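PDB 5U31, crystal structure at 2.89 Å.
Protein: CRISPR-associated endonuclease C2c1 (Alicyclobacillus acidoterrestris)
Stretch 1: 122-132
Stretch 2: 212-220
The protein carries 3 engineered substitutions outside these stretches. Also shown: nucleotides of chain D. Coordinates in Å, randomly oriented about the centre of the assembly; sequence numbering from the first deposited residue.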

ATOM      1  N   ALA A 122       0.723  19.262 -27.274  1.00 27.40           N
ATOM      2  CA  ALA A 122       1.749  20.285 -27.111  1.00 27.36           C
ATOM      3  C   ALA A 122       2.497  20.539 -28.417  1.00 27.68           C
ATOM      4  O   ALA A 122       2.810  21.690 -28.740  1.00 32.29           O
ATOM      5  N   ARG A 123       2.802  19.483 -29.175  1.00 27.89           N
ATOM      6  CA  ARG A 123       3.434  19.676 -30.478  1.00 28.29           C
ATOM      7  C   ARG A 123       2.526  20.450 -31.421  1.00 40.15           C
ATOM      8  O   ARG A 123       2.998  21.233 -32.251  1.00 40.64           O
ATOM      9  N   LYS A 124       1.219  20.231 -31.321  1.00 28.49           N
ATOM     10  CA  LYS A 124       0.320  20.770 -32.327  1.00 28.83           C
ATOM     11  C   LYS A 124       0.115  22.263 -32.145  1.00 28.77           C
ATOM     12  O   LYS A 124      -0.077  22.983 -33.130  1.00 50.95           O
ATOM     13  N   PHE A 125       0.196  22.756 -30.906  1.00 28.40           N
ATOM     14  CA  PHE A 125      -0.311  24.080 -30.584  1.00 28.39           C
ATOM     15  C   PHE A 125       0.743  25.103 -30.187  1.00 28.31           C
ATOM     16  O   PHE A 125       0.477  26.303 -30.312  1.00 32.32           O
ATOM     17  N   LEU A 126       1.913  24.682 -29.703  1.00 28.15           N
ATOM     18  CA  LEU A 126       2.858  25.659 -29.168  1.00 28.11           C
ATOM     19  C   LEU A 126       3.234  26.693 -30.221  1.00 35.83           C
ATOM     20  O   LEU A 126       3.205  27.901 -29.959  1.00 33.42           O
ATOM     21  N   SER A 127       3.573  26.237 -31.429  1.00 41.77           N
ATOM     22  CA  SER A 127       3.927  27.191 -32.478  1.00 29.16           C
ATOM     23  C   SER A 127       2.722  28.001 -32.937  1.00 29.32           C
ATOM     24  O   SER A 127       2.818  29.241 -32.965  1.00 30.46           O
ATOM     25  N   PRO A 128       1.573  27.402 -33.283  1.00 29.36           N
ATOM     26  CA  PRO A 128       0.418  28.238 -33.647  1.00 30.09           C
ATOM     27  C   PRO A 128      -0.006  29.209 -32.558  1.00 34.79           C
ATOM     28  O   PRO A 128      -0.583  30.256 -32.872  1.00 55.69           O
ATOM     29  N   LEU A 129       0.266  28.910 -31.289  1.00 29.00           N
ATOM     30  CA  LEU A 129      -0.113  29.822 -30.221  1.00 28.89           C
ATOM     31  C   LEU A 129       1.002  30.778 -29.813  1.00 37.78           C
ATOM     32  O   LEU A 129       0.729  31.754 -29.108  1.00 53.45           O
ATOM     33  N   ALA A 130       2.244  30.539 -30.226  1.00 28.94           N
ATOM     34  CA  ALA A 130       3.340  31.411 -29.820  1.00 31.14           C
ATOM     35  C   ALA A 130       4.190  31.927 -30.968  1.00 34.96           C
ATOM     36  O   ALA A 130       4.915  32.911 -30.776  1.00 37.31           O
ATOM     37  N   ASP A 131       4.130  31.313 -32.144  1.00 29.59           N
ATOM     38  CA  ASP A 131       4.914  31.756 -33.287  1.00 33.92           C
ATOM     39  C   ASP A 131       4.096  32.764 -34.083  1.00 37.51           C
ATOM     40  O   ASP A 131       2.975  32.466 -34.507  1.00 38.81           O
ATOM     41  N   LYS A 132       4.662  33.957 -34.275  1.00 49.34           N
ATOM     42  CA  LYS A 132       3.973  34.999 -35.026  1.00 50.21           C
ATOM     43  C   LYS A 132       3.615  34.540 -36.433  1.00 42.06           C
ATOM     44  O   LYS A 132       2.573  34.937 -36.966  1.00 38.93           O
ATOM     45  N   GLN A 212      12.726  30.442 -37.090  1.00 42.76           N
ATOM     46  CA  GLN A 212      12.572  29.809 -35.790  1.00 34.89           C
ATOM     47  C   GLN A 212      12.065  30.821 -34.775  1.00 35.28           C
ATOM     48  O   GLN A 212      12.547  31.958 -34.720  1.00 31.88           O
ATOM     49  N   ALA A 213      11.097  30.400 -33.965  1.00 34.65           N
ATOM     50  CA  ALA A 213      10.648  31.188 -32.827  1.00 30.70           C
ATOM     51  C   ALA A 213      10.671  30.431 -31.516  1.00 30.25           C
ATOM     52  O   ALA A 213      10.705  31.075 -30.459  1.00 30.09           O
ATOM     53  N   VAL A 214      10.677  29.100 -31.540  1.00 30.08           N
ATOM     54  CA  VAL A 214      10.561  28.267 -30.350  1.00 34.65           C
ATOM     55  C   VAL A 214      11.823  27.427 -30.206  1.00 29.85           C
ATOM     56  O   VAL A 214      12.322  26.867 -31.189  1.00 44.89           O
ATOM     57  N   ARG A 215      12.339  27.342 -28.985  1.00 29.69           N
ATOM     58  CA  ARG A 215      13.477  26.495 -28.665  1.00 35.18           C
ATOM     59  C   ARG A 215      13.005  25.185 -28.044  1.00 34.91           C
ATOM     60  O   ARG A 215      11.914  25.102 -27.476  1.00 30.40           O
ATOM     61  N   THR A 216      13.853  24.155 -28.156  1.00 42.81           N
ATOM     62  CA  THR A 216      13.501  22.849 -27.607  1.00 29.41           C
ATOM     63  C   THR A 216      13.178  22.935 -26.123  1.00 29.00           C
ATOM     64  O   THR A 216      12.361  22.155 -25.619  1.00 39.61           O
ATOM     65  N   TRP A 217      13.804  23.872 -25.410  1.00 33.14           N
ATOM     66  CA  TRP A 217      13.493  24.053 -23.999  1.00 28.82           C
ATOM     67  C   TRP A 217      12.035  24.447 -23.813  1.00 28.40           C
ATOM     68  O   TRP A 217      11.369  23.969 -22.887  1.00 28.08           O
ATOM     69  N   ASP A 218      11.512  25.301 -24.701  1.00 30.77           N
ATOM     70  CA  ASP A 218      10.103  25.687 -24.632  1.00 31.87           C
ATOM     71  C   ASP A 218       9.184  24.505 -24.919  1.00 33.51           C
ATOM     72  O   ASP A 218       8.094  24.401 -24.344  1.00 27.61           O
ATOM     73  N   ARG A 219       9.590  23.622 -25.832  1.00 31.61           N
ATOM     74  CA  ARG A 219       8.733  22.497 -26.176  1.00 27.90           C
ATOM     75  C   ARG A 219       8.643  21.502 -25.031  1.00 34.04           C
ATOM     76  O   ARG A 219       7.592  20.881 -24.833  1.00 27.39           O
ATOM     77  N   ASP A 220       9.723  21.354 -24.259  1.00 27.71           N
ATOM     78  CA  ASP A 220       9.668  20.571 -23.029  1.00 27.49           C
ATOM     79  C   ASP A 220       8.746  21.227 -22.007  1.00 27.21           C
ATOM     80  O   ASP A 220       7.843  20.583 -21.461  1.00 26.97           O
TER

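Three residues carry just over half of the 412 Å² buried between the stretches: Arg 219 (100 Å²), Leu 126 (74 Å²) and Arg 123 (48 Å²). The helices they sit on approach to 10.8 Å between axes, at 121° between their N-to-C directions.

Leu 126 supplies the apolar centre. Its CA-to-CB bond points toward stretch 2, and the t, p rotamer sets CD2 3.7 Å from CG1 of Val 214, itself t and directed toward stretch 1. CD2 of Leu 126 also lies 3.6 Å from O of Asp 218 and 4.0 Å from CG of Arg 219.

Arg 219 leaves sideways, with chi1 m and chi2 t, and its guanidinium reaches the DNA: C8 of DG5 lies over one face, while OG of Ser 127 sits at the edge, 2.9 Å from NH2. Arg 123 also starts sideways, but its m, m, t chain brings NH1 to 3.5 Å from CD of Arg 219, which lies over one face of the Arg 123 guanidinium. NH1 of Arg 123 is 3.9 Å from NE of Arg 219, a like-charge approach, and donates a weak hydrogen bond to O4 of DT6 (2.9 Å, 127°).

Beyond Val 214, CB of Ala 213 points toward stretch 1 and packs 3.1 Å from OD1 of Asp 131. The backbone N atoms of Ala 213 and Val 214 both donate to OP1 of DG5, at 2.9 and 3.1 Å.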

ATOM      1  CB  ALA A 122       2.720  19.886 -26.005  1.00 27.14           C
ATOM      2  CB  ARG A 123       3.786  18.333 -31.114  1.00 35.25           C
ATOM      3  CG  ARG A 123       4.991  17.656 -30.547  1.00 28.52           C
ATOM      4  CD  ARG A 123       6.241  18.181 -31.165  1.00 28.83           C
ATOM      5  NE  ARG A 123       7.376  17.916 -30.300  1.00 28.74           N
ATOM      6  CZ  ARG A 123       8.609  18.309 -30.568  1.00 29.02           C
ATOM      7  NH1 ARG A 123       8.846  18.975 -31.686  1.00 29.40           N
ATOM      8  NH2 ARG A 123       9.596  18.034 -29.727  1.00 32.71           N
ATOM      9  CB  LYS A 124      -1.010  20.018 -32.272  1.00 28.88           C
ATOM     10  CG  LYS A 124      -2.000  20.353 -33.362  1.00 29.33           C
ATOM     11  CD  LYS A 124      -3.233  19.473 -33.218  1.00 29.44           C
ATOM     12  CE  LYS A 124      -4.268  19.786 -34.280  1.00 46.43           C
ATOM     13  NZ  LYS A 124      -5.495  18.966 -34.119  1.00 46.10           N
ATOM     14  CB  PHE A 125      -1.338  23.985 -29.447  1.00 28.16           C
ATOM     15  CG  PHE A 125      -2.694  23.526 -29.893  1.00 28.38           C
ATOM     16  CD1 PHE A 125      -3.055  22.192 -29.802  1.00 29.18           C
ATOM     17  CD2 PHE A 125      -3.611  24.430 -30.400  1.00 28.69           C
ATOM     18  CE1 PHE A 125      -4.306  21.769 -30.209  1.00 28.62           C
ATOM     19  CE2 PHE A 125      -4.862  24.015 -30.811  1.00 28.97           C
ATOM     20  CZ  PHE A 125      -5.211  22.682 -30.716  1.00 28.94           C
ATOM     21  CB  LEU A 126       4.108  24.964 -28.626  1.00 27.98           C
ATOM     22  CG  LEU A 126       5.118  25.933 -28.003  1.00 28.01           C
ATOM     23  CD1 LEU A 126       4.434  26.795 -26.964  1.00 27.85           C
ATOM     24  CD2 LEU A 126       6.280  25.196 -27.377  1.00 37.62           C
ATOM     25  CB  SER A 127       4.620  26.465 -33.635  1.00 40.87           C
ATOM     26  OG  SER A 127       6.030  26.480 -33.473  1.00 42.73           O
ATOM     27  CB  PRO A 128      -0.678  27.205 -33.940  1.00 29.63           C
ATOM     28  CG  PRO A 128       0.056  25.992 -34.342  1.00 29.64           C
ATOM     29  CD  PRO A 128       1.279  25.972 -33.486  1.00 29.32           C
ATOM     30  CB  LEU A 129      -0.586  29.044 -28.991  1.00 28.54           C
ATOM     31  CG  LEU A 129      -1.807  28.130 -29.127  1.00 28.54           C
ATOM     32  CD1 LEU A 129      -2.072  27.444 -27.809  1.00 28.22           C
ATOM     33  CD2 LEU A 129      -3.024  28.903 -29.572  1.00 28.89           C
ATOM     34  CB  ALA A 130       4.253  30.699 -28.811  1.00 38.68           C
ATOM     35  CB  ASP A 131       5.311  30.567 -34.161  1.00 44.53           C
ATOM     36  CG  ASP A 131       6.432  30.888 -35.117  1.00 55.25           C
ATOM     37  OD1 ASP A 131       7.443  30.157 -35.100  1.00 62.01           O
ATOM     38  OD2 ASP A 131       6.308  31.867 -35.880  1.00 58.54           O
ATOM     39  CB  LYS A 132       4.847  36.252 -35.089  1.00 66.86           C
ATOM     40  CG  LYS A 132       4.105  37.558 -34.905  1.00 90.42           C
ATOM     41  CD  LYS A 132       5.089  38.693 -34.656  1.00108.10           C
ATOM     42  CE  LYS A 132       4.398  39.929 -34.098  1.00112.67           C
ATOM     43  NZ  LYS A 132       5.370  41.014 -33.775  1.00108.86           N
ATOM     44  CB  GLN A 212      13.889  29.217 -35.289  1.00 39.87           C
ATOM     45  CG  GLN A 212      13.771  28.639 -33.882  1.00 47.92           C
ATOM     46  CD  GLN A 212      15.105  28.297 -33.265  1.00 41.47           C
ATOM     47  OE1 GLN A 212      16.142  28.829 -33.660  1.00 37.49           O
ATOM     48  NE2 GLN A 212      15.086  27.404 -32.287  1.00 31.44           N
ATOM     49  CB  ALA A 213       9.230  31.724 -33.060  1.00 30.55           C
ATOM     50  CB  VAL A 214       9.310  27.365 -30.427  1.00 29.31           C
ATOM     51  CG1 VAL A 214       9.231  26.453 -29.223  1.00 30.04           C
ATOM     52  CG2 VAL A 214       8.056  28.204 -30.540  1.00 29.19           C
ATOM     53  CB  ARG A 215      14.434  27.208 -27.710  1.00 30.04           C
ATOM     54  CG  ARG A 215      15.097  28.424 -28.304  1.00 30.53           C
ATOM     55  CD  ARG A 215      16.030  29.068 -27.310  1.00 33.14           C
ATOM     56  NE  ARG A 215      16.832  30.121 -27.924  1.00 40.26           N
ATOM     57  CZ  ARG A 215      16.424  31.375 -28.073  1.00 37.02           C
ATOM     58  NH1 ARG A 215      15.221  31.738 -27.655  1.00 40.37           N
ATOM     59  NH2 ARG A 215      17.221  32.266 -28.641  1.00 31.98           N
ATOM     60  CB  THR A 216      14.631  21.841 -27.833  1.00 29.81           C
ATOM     61  OG1 THR A 216      15.789  22.239 -27.093  1.00 30.87           O
ATOM     62  CG2 THR A 216      14.984  21.757 -29.300  1.00 43.16           C
ATOM     63  CB  TRP A 217      14.425  25.101 -23.390  1.00 29.13           C
ATOM     64  CG  TRP A 217      15.862  24.937 -23.801  1.00 39.51           C
ATOM     65  CD1 TRP A 217      16.527  25.650 -24.754  1.00 41.70           C
ATOM     66  CD2 TRP A 217      16.801  23.987 -23.284  1.00 40.32           C
ATOM     67  NE1 TRP A 217      17.823  25.208 -24.859  1.00 37.52           N
ATOM     68  CE2 TRP A 217      18.017  24.189 -23.965  1.00 39.50           C
ATOM     69  CE3 TRP A 217      16.733  22.987 -22.310  1.00 36.85           C
ATOM     70  CZ2 TRP A 217      19.155  23.431 -23.701  1.00 46.50           C
ATOM     71  CZ3 TRP A 217      17.862  22.234 -22.049  1.00 32.52           C
ATOM     72  CH2 TRP A 217      19.058  22.461 -22.741  1.00 43.30           C
ATOM     73  CB  ASP A 218       9.802  26.811 -25.622  1.00 28.37           C
ATOM     74  CG  ASP A 218      10.728  27.985 -25.474  1.00 29.27           C
ATOM     75  OD1 ASP A 218      11.633  28.142 -26.320  1.00 35.53           O
ATOM     76  OD2 ASP A 218      10.548  28.758 -24.514  1.00 38.18           O
ATOM     77  CB  ARG A 219       9.241  21.835 -27.454  1.00 28.24           C
ATOM     78  CG  ARG A 219       9.099  22.741 -28.663  1.00 28.52           C
ATOM     79  CD  ARG A 219       8.876  21.961 -29.940  1.00 28.80           C
ATOM     80  NE  ARG A 219       8.018  22.684 -30.874  1.00 28.92           N
ATOM     81  CZ  ARG A 219       8.438  23.659 -31.672  1.00 41.65           C
ATOM     82  NH1 ARG A 219       9.710  24.033 -31.648  1.00 69.19           N
ATOM     83  NH2 ARG A 219       7.593  24.260 -32.493  1.00 29.39           N
ATOM     84  CB  ASP A 220      11.081  20.407 -22.466  1.00 30.78           C
ATOM     85  CG  ASP A 220      11.112  19.666 -21.140  1.00 39.26           C
ATOM     86  OD1 ASP A 220      10.153  18.924 -20.831  1.00 39.84           O
ATOM     87  OD2 ASP A 220      12.108  19.827 -20.403  1.00 38.53           O
TER
ATOM     88  P    DG D   5      10.581  26.230 -34.486  1.00 30.75           P
ATOM     89  OP1  DG D   5      10.264  27.653 -34.229  1.00 35.15           O
ATOM     90  OP2  DG D   5      10.499  25.243 -33.389  1.00 30.66           O
ATOM     91  O5'  DG D   5       9.600  25.731 -35.626  1.00 35.03           O
ATOM     92  C5'  DG D   5       9.400  26.516 -36.762  1.00 31.36           C
ATOM     93  C4'  DG D   5       8.508  25.791 -37.734  1.00 31.57           C
ATOM     94  O4'  DG D   5       9.035  24.461 -37.964  1.00 31.76           O
ATOM     95  C3'  DG D   5       7.073  25.601 -37.270  1.00 31.12           C
ATOM     96  O3'  DG D   5       6.226  25.778 -38.373  1.00 31.49           O
ATOM     97  C2'  DG D   5       7.058  24.157 -36.765  1.00 30.89           C
ATOM     98  C1'  DG D   5       8.045  23.496 -37.711  1.00 31.47           C
ATOM     99  N9   DG D   5       8.705  22.315 -37.156  1.00 31.38           N
ATOM    100  C8   DG D   5       9.264  22.189 -35.909  1.00 31.15           C
ATOM    101  N7   DG D   5       9.795  21.017 -35.695  1.00 32.92           N
ATOM    102  C5   DG D   5       9.586  20.326 -36.878  1.00 31.54           C
ATOM    103  C6   DG D   5       9.948  19.007 -37.236  1.00 31.89           C
ATOM    104  O6   DG D   5      10.549  18.158 -36.556  1.00 33.05           O
ATOM    105  N1   DG D   5       9.545  18.699 -38.532  1.00 32.46           N
ATOM    106  C2   DG D   5       8.881  19.554 -39.372  1.00 32.65           C
ATOM    107  N2   DG D   5       8.575  19.075 -40.586  1.00 33.28           N
ATOM    108  N3   DG D   5       8.537  20.792 -39.048  1.00 32.31           N
ATOM    109  C4   DG D   5       8.920  21.108 -37.789  1.00 31.76           C
ATOM    110  P    DG D   4      17.064  24.069 -33.401  1.00 32.43           P
ATOM    111  OP1  DG D   4      17.752  25.369 -33.237  1.00 32.70           O
ATOM    112  OP2  DG D   4      16.847  23.168 -32.243  1.00 31.94           O
ATOM    113  O5'  DG D   4      15.644  24.353 -34.079  1.00 36.35           O
ATOM    114  C5'  DG D   4      15.537  25.300 -35.121  1.00 32.48           C
ATOM    115  C4'  DG D   4      14.163  25.257 -35.763  1.00 32.24           C
ATOM    116  O4'  DG D   4      14.046  24.092 -36.616  1.00 43.63           O
ATOM    117  C3'  DG D   4      12.990  25.201 -34.794  1.00 31.49           C
ATOM    118  O3'  DG D   4      12.023  26.164 -35.186  1.00 37.48           O
ATOM    119  C2'  DG D   4      12.471  23.768 -34.941  1.00 31.37           C
ATOM    120  C1'  DG D   4      12.814  23.450 -36.379  1.00 32.08           C
ATOM    121  N9   DG D   4      13.018  22.034 -36.617  1.00 32.26           N
ATOM    122  C8   DG D   4      13.566  21.135 -35.748  1.00 32.10           C
ATOM    123  N7   DG D   4      13.666  19.933 -36.236  1.00 32.42           N
ATOM    124  C5   DG D   4      13.155  20.042 -37.517  1.00 32.83           C
ATOM    125  C6   DG D   4      13.008  19.057 -38.523  1.00 45.53           C
ATOM    126  O6   DG D   4      13.315  17.852 -38.469  1.00 33.58           O
ATOM    127  N1   DG D   4      12.445  19.591 -39.685  1.00 33.73           N
ATOM    128  C2   DG D   4      12.077  20.910 -39.845  1.00 33.58           C
ATOM    129  N2   DG D   4      11.550  21.241 -41.031  1.00 34.03           N
ATOM    130  N3   DG D   4      12.213  21.839 -38.906  1.00 33.09           N
ATOM    131  C4   DG D   4      12.755  21.334 -37.772  1.00 32.74           C
ATOM    132  P    DT D   6       4.632  25.674 -38.229  1.00 42.50           P
ATOM    133  OP1  DT D   6       4.123  26.454 -39.378  1.00 43.85           O
ATOM    134  OP2  DT D   6       4.207  25.964 -36.834  1.00 30.63           O
ATOM    135  O5'  DT D   6       4.320  24.127 -38.490  1.00 31.33           O
ATOM    136  C5'  DT D   6       4.527  23.570 -39.762  1.00 31.95           C
ATOM    137  C4'  DT D   6       4.328  22.072 -39.716  1.00 31.97           C
ATOM    138  O4'  DT D   6       5.386  21.465 -38.962  1.00 31.74           O
ATOM    139  C3'  DT D   6       3.061  21.620 -39.008  1.00 31.56           C
ATOM    140  O3'  DT D   6       2.018  21.456 -39.941  1.00 31.99           O
ATOM    141  C2'  DT D   6       3.456  20.278 -38.365  1.00 34.55           C
ATOM    142  C1'  DT D   6       4.959  20.174 -38.629  1.00 31.61           C
ATOM    143  N1   DT D   6       5.732  19.682 -37.466  1.00 31.18           N
ATOM    144  C2   DT D   6       6.323  18.447 -37.544  1.00 31.40           C
ATOM    145  O2   DT D   6       6.254  17.741 -38.533  1.00 37.39           O
ATOM    146  N3   DT D   6       7.007  18.065 -36.422  1.00 31.02           N
ATOM    147  C4   DT D   6       7.153  18.780 -35.251  1.00 30.47           C
ATOM    148  O4   DT D   6       7.792  18.347 -34.297  1.00 30.22           O
ATOM    149  C5   DT D   6       6.498  20.070 -35.229  1.00 30.28           C
ATOM    150  C7   DT D   6       6.581  20.939 -34.011  1.00 29.77           C
ATOM    151  C6   DT D   6       5.828  20.456 -36.327  1.00 30.63           C